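Local coordinates for protein SYE1 (Shewanella oneidensis, PDB 4AWT) that binds flavin mononucleotide and probably reduces carbon-carbon double bonds with electrons from NADH or NADPH, as do other Old Yellow Enzyme relatives, at residues N38-I43 / K355-Y360; R48-L53 / D330-L335; V272-A277 / F321-I326. The protein carries 1 engineered substitution. All coordinates share one frame; numbering follows the deposited sequence. Where two conformers were deposited one is given.

Contact 1: residues N38-I43 / K355-Y360; sequences NHMMAI and KGLTDY
Met-40 lies crosswise against Leu-357, the two side chains meeting at roughly a right angle, and a single methyl, Leu-357 CD2, does the touching. Following the methionine outward, CB comes first, 3.9 Å from Leu-357 CD2. The next atom, Met-40 CG, gives the closest apolar approach to Leu-357 CD2 at 3.7 Å, and Met-40 SD still touches that methyl at 3.8 Å. Beyond the sulfur the chain bends (chi3 70°) and CE leaves the contact; the side chain also touches Glu-354. Met-40 and Ile-43 were each modelled in two conformers, and the distances hold for the one described.

One residue on, Thr-358 sends CG2 toward the helix. This methyl sits 3.4 Å from the backbone oxygen Met-40 O and 4.0 Å from Ile-43 CG2, bridging one turn. A first torsion of 57° puts CG2 anti to the threonine's own carbonyl carbon and leaves OG1 for a different partner, the carboxylate of Glu-354.

Each segment is also braced internally. Asn-38 is the N-cap of helix 39-46: in the conformer described, one of two, its OD1 accepts from Met-41 N at 3.1 Å. In 355-360, Gly-356 N bonds Asp-359 OD1 at 2.9 Å, closing a tight loop within the segment.

The contact thus lays the C-terminal tail, well past helix 331-337, against the helix between the first and second strands of the barrel. No hydrogen bond crosses between the segments. Methyls meet a thioether chain, an isoleucine branch and one carbonyl oxygen, while the threonine hydroxyl turns to Glu-354, which implies an adhesion by van der Waals contact and burial, without strict directional demands.

Contact 2: residues R48-L53 / D330-L335; sequences RASAGL and DLPERL
Ser-50 and Pro-332 meet in a close van der Waals contact, hydroxyl oxygen against ring carbons. Ser-50 OG lies 3.3 Å from Pro-332 CG and 3.4 Å from Pro-332 CD, against the CG-CD side of the pyrrolidine ring. A first torsion of 66° places OG between the serine's backbone N and carbonyl carbon, on the side facing the proline. Ala-51 adds its backbone N, 3.9 Å from Pro-332 CG.

The hydrogen bonding between the segments runs through a water. That molecule is 2.8 Å from Ser-50 OG and accepts from Glu-333 N at 3.0 Å, so it engages a backbone N-H in the first turn of helix 331-337, where the N-cap residue Asp-330 makes no capping bond with its side chain.

In the eight-stranded barrel this joins the lead into the second strand, 53-60, to the helix that follows the eighth: 48-53 holds the type I turn Arg-48 to Ala-51 and runs into that strand. Pro-332 also touches Ile-20 of the first strand.

No salt bridge crosses between the segments. Arg-334 turns side-on and grips one oxygen of Asp-330 with two nitrogens: NE reaches OD1 of Asp-330 at 2.8 Å from above the carboxylate plane (39° out of it), and Arg-334 NH2 reaches the same oxygen at 3.3 Å on its syn side. The other oxygen, OD2, accepts from Tyr-363 N.

Contact 3: residues V272-A277 / F321-I326; sequences VDWDDA and FGRPFI. With FMN (flavin mononucleotide), chain B; BOG (octyl beta-D-glucopyranoside), chain D; SO4 (sulfate ion), chain C.
Arg-323 joins Trp-274 by a polar grip of a guanidinium on a backbone carbonyl, at the C-terminal mouth of the barrel, where the loop after the sixth strand faces the short helix after the eighth. Both terminal nitrogens hold one atom: Arg-323 NH2 reaches Trp-274 O at 3.1 Å, in the carbonyl plane and on a lone pair, while Arg-323 NH1 comes to Trp-274 O at 3.3 Å from 51° above that plane. Trp-274 sits with positive phi at the second position of a type II' turn.

A bend at chi3 (-76°) lets the guanidinium also turn NE to the flavin phosphate, 2.9 Å from FMN O1P. NH2 of Arg-323 bonds FMN O2P at 2.8 Å, and NH1 bonds sulfate O1 at 2.9 Å; this anion, probably from the crystallisation liquor, is shared with Arg-301. The backbone contributes too: Arg-323 N meets FMN O1P at 2.8 Å and Gly-322 N meets FMN O3P at 2.8 Å.

A methionine here in place of Arg-323 would remove the donors to Trp-274 O and the phosphate, and would probably leave the phosphate short of countercharge and the 272-277 loop less firmly fixed to it.

The indole stands at 77° to the guanidinium and reaches the flavin, its CH2 lying 3.5 Å from FMN C8M. Over one indole face runs the alkyl chain of the octyl glucoside, whose ring oxygen accepts from Trp-274 NE1.

Backbone amides and the Arg-323 guanidinium at the start of the helix after strand eight, joined by Arg-301 N from the loop after strand seven, make up the phosphate site characteristic of FMN-binding TIM barrels.

In the fold
Along the chain the contacts are nested: 272-277/321-326 inside 48-53/330-335, and that inside 38-43/355-360. Contact 2 lies about 16 Å, centre to centre, from each of the others, and contacts 1 and 3 are about 20 Å apart. Arg-48 of contact 2 ties it to contact 3, its NE 2.8 Å from Phe-325 O and its NH2 3.0 Å from Ile-326 O, both probable hydrogen bonds to the phosphate-site helix. Tyr-360 of contact 1 packs on that helix as well, CD2 being 3.2 Å from Ile-326 O. Contact 3 alone touches FMN. The side chain of Leu-357 is about 9 Å from FMN, and that of Pro-332 about 13 Å from FMN.

Contact 1: residues N38-I43 / K355-Y360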
loop_
_atom_site.group_PDB
_atom_site.type_symbol
_atom_site.label_atom_id
_atom_site.label_comp_id
_atom_site.label_asym_id
_atom_site.label_seq_id
_atom_site.Cartn_x
_atom_site.Cartn_y
_atom_site.Cartn_z
ATOM N N ASN A 38 9.845 -11.247 -9.836
ATOM C CA ASN A 38 10.951 -12.073 -10.258
ATOM C C ASN A 38 11.821 -12.606 -9.111
ATOM O O ASN A 38 11.489 -12.500 -7.926
ATOM C CB ASN A 38 11.800 -11.274 -11.263
ATOM C CG ASN A 38 12.357 -10.025 -10.600
ATOM O OD1 ASN A 38 12.532 -9.951 -9.385
ATOM N ND2 ASN A 38 12.562 -9.029 -11.410
ATOM N N HIS A 39 12.981 -13.213 -9.502
ATOM C CA HIS A 39 13.772 -13.919 -8.553
ATOM C C HIS A 39 14.376 -13.016 -7.499
ATOM O O HIS A 39 14.345 -13.355 -6.318
ATOM C CB HIS A 39 14.870 -14.671 -9.289
ATOM C CG HIS A 39 15.698 -15.496 -8.360
ATOM N ND1 HIS A 39 15.309 -16.658 -7.771
ATOM C CD2 HIS A 39 16.905 -15.185 -7.906
ATOM C CE1 HIS A 39 16.244 -17.113 -6.974
ATOM N NE2 HIS A 39 17.244 -16.236 -7.050
ATOM N N MET A 40 14.915 -11.892 -7.889
ATOM C CA MET A 40 15.545 -10.998 -6.894
ATOM C C MET A 40 14.469 -10.504 -5.921
ATOM O O MET A 40 14.744 -10.303 -4.738
ATOM C CB MET A 40 16.359 -9.896 -7.532
ATOM C CG MET A 40 15.511 -8.839 -8.272
ATOM S SD MET A 40 16.508 -7.504 -8.943
ATOM C CE MET A 40 17.344 -8.412 -10.249
ATOM N N MET A 41 13.231 -10.333 -6.439
ATOM C CA MET A 41 12.188 -9.904 -5.521
ATOM C C MET A 41 11.835 -10.988 -4.517
ATOM O O MET A 41 11.603 -10.710 -3.339
ATOM C CB MET A 41 10.957 -9.466 -6.299
ATOM C CG MET A 41 11.185 -8.191 -7.083
ATOM S SD MET A 41 9.882 -7.855 -8.281
ATOM C CE MET A 41 8.415 -7.806 -7.216
ATOM N N ALA A 42 11.744 -12.260 -4.963
ATOM C CA ALA A 42 11.457 -13.343 -4.061
ATOM C C ALA A 42 12.516 -13.450 -2.938
ATOM O O ALA A 42 12.179 -13.621 -1.781
ATOM C CB ALA A 42 11.335 -14.641 -4.830
ATOM N N ILE A 43 13.790 -13.338 -3.334
ATOM C CA ILE A 43 14.855 -13.348 -2.321
ATOM C C ILE A 43 14.684 -12.194 -1.361
ATOM O O ILE A 43 14.782 -12.363 -0.144
ATOM C CB ILE A 43 16.243 -13.304 -2.999
ATOM C CG1 ILE A 43 16.469 -14.477 -3.938
ATOM C CG2 ILE A 43 17.309 -13.230 -1.905
ATOM C CD1 ILE A 43 17.778 -14.407 -4.691
ATOM N N LYS A 355 21.685 -4.924 -6.340
ATOM C CA LYS A 355 22.412 -3.978 -5.497
ATOM C C LYS A 355 21.422 -2.999 -4.885
ATOM O O LYS A 355 20.610 -2.360 -5.568
ATOM C CB LYS A 355 23.489 -3.276 -6.328
ATOM C CG LYS A 355 24.605 -4.171 -6.714
ATOM C CD LYS A 355 25.658 -3.430 -7.556
ATOM C CE LYS A 355 26.870 -4.298 -7.802
ATOM N NZ LYS A 355 28.074 -3.432 -7.978
ATOM N N GLY A 356 21.505 -2.882 -3.566
ATOM C CA GLY A 356 20.572 -2.061 -2.844
ATOM C C GLY A 356 19.207 -2.690 -2.682
ATOM O O GLY A 356 18.276 -2.001 -2.262
ATOM N N LEU A 357 19.098 -3.968 -2.956
ATOM C CA LEU A 357 17.863 -4.735 -2.805
ATOM C C LEU A 357 18.097 -5.910 -1.887
ATOM O O LEU A 357 17.531 -5.992 -0.783
ATOM C CB LEU A 357 17.288 -5.175 -4.153
ATOM C CG LEU A 357 15.935 -5.863 -4.064
ATOM C CD1 LEU A 357 14.813 -4.856 -3.842
ATOM C CD2 LEU A 357 15.687 -6.706 -5.306
ATOM N N THR A 358 18.953 -6.851 -2.297
ATOM C CA THR A 358 19.175 -8.085 -1.603
ATOM C C THR A 358 20.535 -8.200 -0.933
ATOM O O THR A 358 20.842 -9.221 -0.324
ATOM C CB THR A 358 19.007 -9.312 -2.527
ATOM O OG1 THR A 358 19.919 -9.126 -3.605
ATOM C CG2 THR A 358 17.605 -9.411 -3.053
ATOM N N ASP A 359 21.349 -7.139 -1.013
ATOM C CA ASP A 359 22.718 -7.171 -0.504
ATOM C C ASP A 359 22.910 -6.326 0.728
ATOM O O ASP A 359 24.057 -6.077 1.115
ATOM C CB ASP A 359 23.732 -6.839 -1.593
ATOM C CG ASP A 359 23.619 -5.464 -2.138
ATOM O OD1 ASP A 359 22.692 -4.746 -1.762
ATOM O OD2 ASP A 359 24.477 -5.108 -3.012
ATOM N N TYR A 360 21.846 -5.919 1.426
ATOM C CA TYR A 360 21.964 -5.398 2.758
ATOM C C TYR A 360 22.155 -6.568 3.712
ATOM O O TYR A 360 21.276 -7.445 3.753
ATOM C CB TYR A 360 20.776 -4.582 3.165
ATOM C CG TYR A 360 20.584 -3.259 2.494
ATOM C CD1 TYR A 360 21.242 -2.120 2.945
ATOM C CD2 TYR A 360 19.720 -3.108 1.416
ATOM C CE1 TYR A 360 21.024 -0.877 2.376
ATOM C CE2 TYR A 360 19.520 -1.883 0.821
ATOM C CZ TYR A 360 20.165 -0.774 1.308
ATOM O OH TYR A 360 19.950 0.486 0.777
#

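Contact 2: residues R48-L53 / D330-L335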
loop_
_atom_site.group_PDB
_atom_site.type_symbol
_atom_site.label_atom_id
_atom_site.label_comp_id
_atom_site.label_asym_id
_atom_site.label_seq_id
_atom_site.Cartn_x
_atom_site.Cartn_y
_atom_site.Cartn_z
ATOM N N ARG A 48 13.181 -10.841 4.511
ATOM C CA ARG A 48 12.474 -9.974 5.455
ATOM C C ARG A 48 11.310 -10.681 6.139
ATOM O O ARG A 48 10.518 -10.061 6.832
ATOM C CB ARG A 48 12.064 -8.688 4.715
ATOM C CG ARG A 48 13.295 -7.850 4.416
ATOM C CD ARG A 48 13.158 -6.832 3.281
ATOM N NE ARG A 48 14.391 -6.088 3.113
ATOM C CZ ARG A 48 15.501 -6.608 2.632
ATOM N NH1 ARG A 48 15.506 -7.782 2.073
ATOM N NH2 ARG A 48 16.647 -5.923 2.714
ATOM N N ALA A 49 11.245 -11.999 5.987
ATOM C CA ALA A 49 10.099 -12.794 6.438
ATOM C C ALA A 49 10.107 -13.073 7.920
ATOM O O ALA A 49 9.205 -13.807 8.392
ATOM C CB ALA A 49 10.013 -14.046 5.580
ATOM N N SER A 50 10.998 -12.476 8.706
ATOM C CA SER A 50 10.835 -12.463 10.148
ATOM C C SER A 50 9.812 -11.420 10.588
ATOM O O SER A 50 9.429 -11.414 11.752
ATOM C CB SER A 50 12.163 -12.291 10.877
ATOM O OG SER A 50 12.711 -11.034 10.630
ATOM N N ALA A 51 9.360 -10.535 9.680
ATOM C CA ALA A 51 8.197 -9.728 9.966
ATOM C C ALA A 51 7.026 -10.629 10.342
ATOM O O ALA A 51 6.911 -11.746 9.870
ATOM C CB ALA A 51 7.833 -8.923 8.726
ATOM N N GLY A 52 6.100 -10.080 11.104
ATOM C CA GLY A 52 4.843 -10.773 11.332
ATOM C C GLY A 52 3.976 -10.841 10.073
ATOM O O GLY A 52 3.311 -11.832 9.807
ATOM N N LEU A 53 3.974 -9.754 9.314
ATOM C CA LEU A 53 3.217 -9.636 8.075
ATOM C C LEU A 53 4.055 -8.845 7.086
ATOM O O LEU A 53 4.588 -7.809 7.439
ATOM C CB LEU A 53 1.898 -8.880 8.321
ATOM C CG LEU A 53 1.069 -8.553 7.094
ATOM C CD1 LEU A 53 0.497 -9.782 6.430
ATOM C CD2 LEU A 53 -0.072 -7.599 7.509
ATOM N N ASP A 330 16.830 -8.175 8.734
ATOM C CA ASP A 330 16.606 -8.688 10.056
ATOM C C ASP A 330 16.159 -7.599 10.998
ATOM O O ASP A 330 16.500 -7.586 12.198
ATOM C CB ASP A 330 17.859 -9.379 10.600
ATOM C CG ASP A 330 19.067 -8.498 10.661
ATOM O OD1 ASP A 330 19.110 -7.424 10.000
ATOM O OD2 ASP A 330 20.013 -8.896 11.373
ATOM N N LEU A 331 15.322 -6.658 10.524
ATOM C CA LEU A 331 14.868 -5.578 11.368
ATOM C C LEU A 331 14.267 -6.065 12.657
ATOM O O LEU A 331 14.590 -5.505 13.726
ATOM C CB LEU A 331 13.881 -4.675 10.600
ATOM C CG LEU A 331 13.387 -3.497 11.422
ATOM C CD1 LEU A 331 14.468 -2.504 11.745
ATOM C CD2 LEU A 331 12.243 -2.814 10.687
ATOM N N PRO A 332 13.404 -7.086 12.682
ATOM C CA PRO A 332 12.820 -7.508 13.976
ATOM C C PRO A 332 13.913 -7.857 15.001
ATOM O O PRO A 332 13.836 -7.382 16.154
ATOM C CB PRO A 332 11.917 -8.660 13.606
ATOM C CG PRO A 332 11.502 -8.356 12.160
ATOM C CD PRO A 332 12.785 -7.812 11.554
ATOM N N GLU A 333 14.875 -8.649 14.628
ATOM C CA GLU A 333 15.949 -9.004 15.574
ATOM C C GLU A 333 16.669 -7.800 16.068
ATOM O O GLU A 333 17.045 -7.698 17.232
ATOM C CB GLU A 333 16.899 -10.002 14.924
ATOM C CG GLU A 333 17.939 -10.564 15.844
ATOM C CD GLU A 333 17.446 -11.636 16.767
ATOM O OE1 GLU A 333 16.228 -11.957 16.787
ATOM O OE2 GLU A 333 18.227 -12.122 17.588
ATOM N N ARG A 334 16.934 -6.829 15.179
ATOM C CA ARG A 334 17.619 -5.630 15.586
ATOM C C ARG A 334 16.785 -4.815 16.554
ATOM O O ARG A 334 17.315 -4.311 17.563
ATOM C CB ARG A 334 18.019 -4.767 14.386
ATOM C CG ARG A 334 18.930 -5.444 13.417
ATOM C CD ARG A 334 19.509 -4.471 12.423
ATOM N NE ARG A 334 20.156 -5.138 11.331
ATOM C CZ ARG A 334 21.238 -4.718 10.671
ATOM N NH1 ARG A 334 21.968 -3.694 11.094
ATOM N NH2 ARG A 334 21.599 -5.371 9.604
ATOM N N LEU A 335 15.498 -4.649 16.288
ATOM C CA LEU A 335 14.638 -3.916 17.196
ATOM C C LEU A 335 14.590 -4.602 18.557
ATOM O O LEU A 335 14.589 -3.933 19.591
ATOM C CB LEU A 335 13.216 -3.787 16.641
ATOM C CG LEU A 335 13.072 -2.979 15.345
ATOM C CD1 LEU A 335 11.647 -3.109 14.840
ATOM C CD2 LEU A 335 13.486 -1.531 15.555
HETATM O O HOH W 1 14.819 -10.518 12.334
#

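Contact 3: residues V272-A277 / F321-I326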
loop_
_atom_site.group_PDB
_atom_site.type_symbol
_atom_site.label_atom_id
_atom_site.label_comp_id
_atom_site.label_asym_id
_atom_site.label_seq_id
_atom_site.Cartn_x
_atom_site.Cartn_y
_atom_site.Cartn_z
ATOM N N VAL A 272 2.837 8.818 7.794
ATOM C CA VAL A 272 3.869 9.660 7.192
ATOM C C VAL A 272 4.027 9.222 5.761
ATOM O O VAL A 272 3.983 8.005 5.497
ATOM C CB VAL A 272 5.209 9.512 7.931
ATOM C CG1 VAL A 272 6.316 10.301 7.234
ATOM C CG2 VAL A 272 5.088 9.907 9.393
ATOM N N ASP A 273 4.235 10.167 4.848
ATOM C CA ASP A 273 4.656 9.784 3.514
ATOM C C ASP A 273 5.866 10.654 3.186
ATOM O O ASP A 273 5.817 11.880 3.127
ATOM C CB ASP A 273 3.535 9.953 2.503
ATOM C CG ASP A 273 3.697 9.140 1.257
ATOM O OD1 ASP A 273 4.164 7.994 1.337
ATOM O OD2 ASP A 273 3.288 9.657 0.176
ATOM N N TRP A 274 7.008 9.967 3.123
ATOM C CA TRP A 274 8.324 10.595 2.941
ATOM C C TRP A 274 8.590 11.557 4.100
ATOM O O TRP A 274 8.792 11.094 5.235
ATOM C CB TRP A 274 8.481 11.185 1.570
ATOM C CG TRP A 274 8.457 10.113 0.537
ATOM C CD1 TRP A 274 7.429 9.791 -0.281
ATOM C CD2 TRP A 274 9.506 9.203 0.254
ATOM N NE1 TRP A 274 7.781 8.745 -1.076
ATOM C CE2 TRP A 274 9.043 8.365 -0.775
ATOM C CE3 TRP A 274 10.788 8.989 0.735
ATOM C CZ2 TRP A 274 9.814 7.347 -1.325
ATOM C CZ3 TRP A 274 11.545 7.962 0.151
ATOM C CH2 TRP A 274 11.035 7.178 -0.854
ATOM N N ASP A 275 8.634 12.867 3.809
ATOM C CA ASP A 275 8.872 13.948 4.757
ATOM C C ASP A 275 7.566 14.587 5.230
ATOM O O ASP A 275 7.607 15.550 6.032
ATOM C CB ASP A 275 9.754 15.053 4.141
ATOM C CG ASP A 275 9.342 15.561 2.770
ATOM O OD1 ASP A 275 8.510 14.928 2.046
ATOM O OD2 ASP A 275 9.928 16.642 2.407
ATOM N N ASP A 276 6.426 14.162 4.738
ATOM C CA ASP A 276 5.110 14.702 5.090
ATOM C C ASP A 276 4.627 13.961 6.328
ATOM O O ASP A 276 4.145 12.823 6.219
ATOM C CB ASP A 276 4.152 14.570 3.935
ATOM C CG ASP A 276 2.766 15.122 4.144
ATOM O OD1 ASP A 276 2.499 15.775 5.189
ATOM O OD2 ASP A 276 1.948 14.870 3.245
ATOM N N ALA A 277 4.856 14.560 7.479
ATOM C CA ALA A 277 4.644 13.951 8.790
ATOM C C ALA A 277 3.739 14.853 9.622
ATOM O O ALA A 277 4.160 15.474 10.582
ATOM C CB ALA A 277 5.975 13.664 9.481
ATOM N N PHE A 321 7.295 -0.674 9.512
ATOM C CA PHE A 321 8.572 0.036 9.402
ATOM C C PHE A 321 8.985 -0.040 7.955
ATOM O O PHE A 321 9.248 -1.152 7.459
ATOM C CB PHE A 321 9.650 -0.603 10.279
ATOM C CG PHE A 321 9.288 -0.673 11.740
ATOM C CD1 PHE A 321 8.501 -1.691 12.228
ATOM C CD2 PHE A 321 9.729 0.277 12.633
ATOM C CE1 PHE A 321 8.167 -1.783 13.554
ATOM C CE2 PHE A 321 9.399 0.178 13.972
ATOM C CZ PHE A 321 8.642 -0.868 14.428
ATOM N N GLY A 322 8.968 1.083 7.238
ATOM C CA GLY A 322 9.223 1.074 5.814
ATOM C C GLY A 322 10.699 1.186 5.503
ATOM O O GLY A 322 11.388 0.213 5.239
ATOM N N ARG A 323 11.196 2.426 5.582
ATOM C CA ARG A 323 12.621 2.677 5.294
ATOM C C ARG A 323 13.529 1.777 6.089
ATOM O O ARG A 323 14.491 1.237 5.508
ATOM C CB ARG A 323 12.907 4.177 5.385
ATOM C CG ARG A 323 12.322 4.885 4.174
ATOM C CD ARG A 323 12.160 6.383 4.322
ATOM N NE ARG A 323 11.025 6.709 5.157
ATOM C CZ ARG A 323 10.554 7.932 5.279
ATOM N NH1 ARG A 323 11.156 8.934 4.623
ATOM N NH2 ARG A 323 9.467 8.170 6.031
ATOM N N PRO A 324 13.303 1.526 7.384
ATOM C CA PRO A 324 14.233 0.635 8.085
ATOM C C PRO A 324 14.247 -0.789 7.536
ATOM O O PRO A 324 15.272 -1.451 7.599
ATOM C CB PRO A 324 13.732 0.661 9.533
ATOM C CG PRO A 324 13.105 2.055 9.659
ATOM C CD PRO A 324 12.395 2.237 8.323
ATOM N N PHE A 325 13.117 -1.284 7.007
ATOM C CA PHE A 325 13.128 -2.630 6.433
ATOM C C PHE A 325 13.895 -2.719 5.129
ATOM O O PHE A 325 14.354 -3.777 4.757
ATOM C CB PHE A 325 11.694 -3.162 6.252
ATOM C CG PHE A 325 11.358 -4.340 7.128
ATOM C CD1 PHE A 325 12.186 -5.442 7.171
ATOM C CD2 PHE A 325 10.223 -4.321 7.918
ATOM C CE1 PHE A 325 11.881 -6.537 7.945
ATOM C CE2 PHE A 325 9.899 -5.427 8.700
ATOM C CZ PHE A 325 10.738 -6.531 8.707
ATOM N N ILE A 326 14.054 -1.609 4.413
ATOM C CA ILE A 326 14.839 -1.692 3.195
ATOM C C ILE A 326 16.266 -2.098 3.520
ATOM O O ILE A 326 16.820 -2.967 2.866
ATOM C CB ILE A 326 14.763 -0.346 2.482
ATOM C CG1 ILE A 326 13.322 -0.150 2.000
ATOM C CG2 ILE A 326 15.796 -0.194 1.373
ATOM C CD1 ILE A 326 13.146 1.238 1.388
HETATM N N1 FMN B . 3.322 2.893 0.353
HETATM C C2 FMN B . 2.376 2.181 -0.249
HETATM O O2 FMN B . 1.211 2.089 0.222
HETATM N N3 FMN B . 2.655 1.507 -1.429
HETATM C C4 FMN B . 3.900 1.534 -2.036
HETATM O O4 FMN B . 4.095 0.810 -3.048
HETATM C C4A FMN B . 4.846 2.375 -1.453
HETATM N N5 FMN B . 6.097 2.542 -2.044
HETATM C C5A FMN B . 7.145 3.037 -1.220
HETATM C C6 FMN B . 8.444 2.975 -1.658
HETATM C C7 FMN B . 9.522 3.429 -0.861
HETATM C C7M FMN B . 10.930 3.212 -1.361
HETATM C C8 FMN B . 9.238 3.988 0.348
HETATM C C8M FMN B . 10.333 4.470 1.279
HETATM C C9 FMN B . 7.906 4.070 0.803
HETATM C C9A FMN B . 6.847 3.587 0.031
HETATM N N10 FMN B . 5.519 3.611 0.508
HETATM C C10 FMN B . 4.537 2.949 -0.204
HETATM C "C1'" FMN B . 5.245 4.137 1.848
HETATM C "C2'" FMN B . 5.650 3.174 2.979
HETATM O "O2'" FMN B . 4.798 2.042 3.004
HETATM C "C3'" FMN B . 5.554 3.814 4.350
HETATM O "O3'" FMN B . 4.213 4.118 4.703
HETATM C "C4'" FMN B . 6.416 5.075 4.541
HETATM O "O4'" FMN B . 7.723 4.904 4.014
HETATM C "C5'" FMN B . 6.436 5.553 5.980
HETATM O "O5'" FMN B . 7.026 4.574 6.851
HETATM P P FMN B . 8.570 4.734 7.300
HETATM O O1P FMN B . 9.400 4.522 6.059
HETATM O O2P FMN B . 8.734 6.127 7.865
HETATM O O3P FMN B . 8.741 3.636 8.320
HETATM C C1 BOG D . 7.191 7.305 -4.538
HETATM O O1 BOG D . 8.495 7.809 -4.445
HETATM C C2 BOG D . 7.164 5.819 -4.710
HETATM O O2 BOG D . 7.740 5.426 -5.937
HETATM C C3 BOG D . 5.736 5.251 -4.699
HETATM O O3 BOG D . 5.767 3.852 -4.628
HETATM C C4 BOG D . 5.051 5.736 -3.413
HETATM O O4 BOG D . 3.734 5.299 -3.422
HETATM C C5 BOG D . 5.136 7.249 -3.251
HETATM O O5 BOG D . 6.512 7.575 -3.265
HETATM C C6 BOG D . 4.502 7.718 -1.967
HETATM O O6 BOG D . 4.574 9.133 -1.999
HETATM C "C1'" BOG D . 8.639 9.152 -4.842
HETATM C "C2'" BOG D . 10.078 9.655 -4.915
HETATM C "C3'" BOG D . 10.912 9.306 -3.720
HETATM C "C4'" BOG D . 12.226 10.027 -3.441
HETATM C "C5'" BOG D . 13.340 8.976 -3.430
HETATM C "C6'" BOG D . 14.256 9.151 -4.642
HETATM C "C7'" BOG D . 15.352 8.070 -4.634
HETATM C "C8'" BOG D . 16.494 8.625 -5.477
HETATM S S SO4 C . 14.840 9.328 4.648
HETATM O O1 SO4 C . 13.806 9.173 3.518
HETATM O O2 SO4 C . 14.538 10.511 5.380
HETATM O O3 SO4 C . 14.488 8.269 5.744
HETATM O O4 SO4 C . 16.185 8.981 4.293
#